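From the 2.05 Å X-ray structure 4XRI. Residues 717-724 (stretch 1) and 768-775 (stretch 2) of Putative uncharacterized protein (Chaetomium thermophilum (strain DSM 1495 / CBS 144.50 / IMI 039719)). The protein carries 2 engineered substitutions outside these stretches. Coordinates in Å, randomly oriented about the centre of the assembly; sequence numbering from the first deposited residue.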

# COMPACT_ATOMS: atom_id res chain seq x y z
N CYS A 717 6.32 -15.07 -20.13
CA CYS A 717 7.41 -16.03 -20.22
C CYS A 717 7.31 -16.90 -21.47
O CYS A 717 8.32 -17.18 -22.13
CB CYS A 717 7.42 -16.90 -18.97
SG CYS A 717 8.97 -17.73 -18.66
N PHE A 718 6.09 -17.32 -21.80
CA PHE A 718 5.83 -18.06 -23.04
C PHE A 718 6.36 -17.30 -24.25
O PHE A 718 6.93 -17.89 -25.16
CB PHE A 718 4.33 -18.33 -23.22
CG PHE A 718 3.79 -19.40 -22.32
CD1 PHE A 718 4.63 -20.33 -21.73
CD2 PHE A 718 2.42 -19.49 -22.07
CE1 PHE A 718 4.12 -21.32 -20.90
CE2 PHE A 718 1.91 -20.48 -21.25
CZ PHE A 718 2.76 -21.39 -20.66
N GLY A 719 6.16 -15.99 -24.23
CA GLY A 719 6.62 -15.13 -25.31
C GLY A 719 8.13 -15.13 -25.44
O GLY A 719 8.66 -15.21 -26.55
N ASP A 720 8.82 -15.05 -24.31
CA ASP A 720 10.28 -15.06 -24.29
C ASP A 720 10.85 -16.40 -24.76
O ASP A 720 11.84 -16.44 -25.48
CB ASP A 720 10.80 -14.74 -22.89
CG ASP A 720 10.46 -13.33 -22.46
OD1 ASP A 720 10.58 -12.41 -23.29
OD2 ASP A 720 10.07 -13.14 -21.29
N ILE A 721 10.21 -17.49 -24.34
CA ILE A 721 10.64 -18.83 -24.74
C ILE A 721 10.47 -19.02 -26.24
O ILE A 721 11.35 -19.57 -26.91
CB ILE A 721 9.86 -19.91 -23.98
CG1 ILE A 721 10.30 -19.94 -22.51
CG2 ILE A 721 10.07 -21.28 -24.62
CD1 ILE A 721 9.48 -20.88 -21.66
N ALA A 722 9.34 -18.55 -26.77
CA ALA A 722 9.05 -18.63 -28.20
C ALA A 722 10.13 -17.93 -29.01
O ALA A 722 10.59 -18.44 -30.03
CB ALA A 722 7.68 -18.03 -28.50
N SER A 723 10.53 -16.75 -28.55
CA SER A 723 11.59 -15.98 -29.20
C SER A 723 12.92 -16.73 -29.17
O SER A 723 13.68 -16.69 -30.13
CB SER A 723 11.76 -14.61 -28.54
OG SER A 723 10.71 -13.73 -28.90
N ALA A 724 13.18 -17.41 -28.06
CA ALA A 724 14.45 -18.09 -27.87
C ALA A 724 14.58 -19.36 -28.71
O ALA A 724 15.65 -19.65 -29.23
CB ALA A 724 14.64 -18.43 -26.39
N MET A 768 -0.57 -10.72 -24.79
CA MET A 768 -0.07 -9.99 -25.96
C MET A 768 1.42 -10.22 -26.16
O MET A 768 1.89 -10.38 -27.28
CB MET A 768 -0.36 -8.50 -25.82
CG MET A 768 -0.53 -7.78 -27.14
SD MET A 768 -1.77 -8.54 -28.19
CE MET A 768 -3.18 -8.58 -27.10
N ASP A 769 2.17 -10.25 -25.06
CA ASP A 769 3.59 -10.57 -25.11
C ASP A 769 3.79 -11.98 -25.66
O ASP A 769 4.68 -12.21 -26.48
CB ASP A 769 4.23 -10.45 -23.72
CG ASP A 769 4.29 -9.02 -23.23
OD1 ASP A 769 4.15 -8.09 -24.05
OD2 ASP A 769 4.50 -8.82 -22.01
N ALA A 770 2.95 -12.90 -25.20
CA ALA A 770 3.00 -14.29 -25.64
C ALA A 770 2.79 -14.39 -27.14
O ALA A 770 3.62 -14.97 -27.85
CB ALA A 770 1.97 -15.13 -24.90
N TRP A 771 1.70 -13.81 -27.63
CA TRP A 771 1.40 -13.83 -29.06
C TRP A 771 2.52 -13.18 -29.87
O TRP A 771 2.90 -13.68 -30.92
CB TRP A 771 0.07 -13.12 -29.35
CG TRP A 771 -1.15 -13.96 -29.09
CD1 TRP A 771 -2.23 -13.61 -28.32
CD2 TRP A 771 -1.42 -15.28 -29.58
NE1 TRP A 771 -3.16 -14.63 -28.32
CE2 TRP A 771 -2.68 -15.66 -29.08
CE3 TRP A 771 -0.72 -16.17 -30.40
CZ2 TRP A 771 -3.26 -16.90 -29.37
CZ3 TRP A 771 -1.29 -17.39 -30.69
CH2 TRP A 771 -2.55 -17.75 -30.17
N GLY A 772 3.05 -12.08 -29.35
CA GLY A 772 4.14 -11.37 -30.00
C GLY A 772 5.37 -12.24 -30.22
O GLY A 772 5.94 -12.25 -31.31
N GLY A 773 5.78 -12.97 -29.19
CA GLY A 773 6.92 -13.87 -29.30
C GLY A 773 6.62 -15.04 -30.21
O GLY A 773 7.48 -15.49 -30.96
N ILE A 774 5.39 -15.54 -30.14
CA ILE A 774 4.96 -16.67 -30.95
C ILE A 774 4.93 -16.32 -32.44
O ILE A 774 5.43 -17.08 -33.28
CB ILE A 774 3.58 -17.18 -30.51
CG1 ILE A 774 3.68 -17.86 -29.14
CG2 ILE A 774 3.02 -18.15 -31.53
CD1 ILE A 774 2.33 -18.20 -28.52
N ILE A 775 4.34 -15.18 -32.77
CA ILE A 775 4.27 -14.71 -34.15
C ILE A 775 5.66 -14.59 -34.75
O ILE A 775 5.91 -15.03 -35.87
CB ILE A 775 3.54 -13.36 -34.27
CG1 ILE A 775 2.08 -13.50 -33.86
CG2 ILE A 775 3.63 -12.82 -35.69
CD1 ILE A 775 1.42 -12.18 -33.52
O HOH W 1 9.76 -14.02 -31.50

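The two helices run nearly parallel, with 9° between their N-to-C directions, and their axes approach to 6.9 Å. Such close packing depends on residues that carry little or no side chain. At Gly719 the backbones are in direct van der Waals contact: its CA lies 3.7 Å from Ala770 CA and 3.7 Å from Asp769 O. A CB on Gly719 would point toward the second helix and fall 2.5 Å from Asp769 O, a clash. Gly773 answers from the other helix, where a CB would come within 2.1 Å of Gly719 O. Without one, Gly773 CA approaches Gly719 O at 3.5 Å, and the angle of 158° at the hydrogen fits a CA-H...O contact.

Small and apolar side chains border this glycine pair. The CB of Phe718 points toward the second helix and meets Ala770 CB at 4.3 Å, but with chi1 at -75° (m) the ring leads away from the second helix, leaving CB as the closest part of the residue in this contact. Ala722, one turn beyond, also directs its CB toward the partner, where it lies 3.5 Å from Gly773 O and 4.1 Å from Ile774 CG1. Ile774 leaves its backbone sideways and adopts the extended m,t conformation (chi1 -70°, chi2 171°), making its contact with Ala722 along the flank of the interface.

Ser723 supplies the polar margin. Its CB points sideways, and the m rotamer (chi1 -75°) places OG 3.8 Å from Gly773 CA. No direct hydrogen bond joins the helices; instead, a water bridges them, lying 2.8 Å from Ser723 OG and donating to Gly773 O, also at 2.8 Å. By contrast, the CB atoms of Trp771 and Ile775 point away from the first helix, and neither residue takes part in the contact.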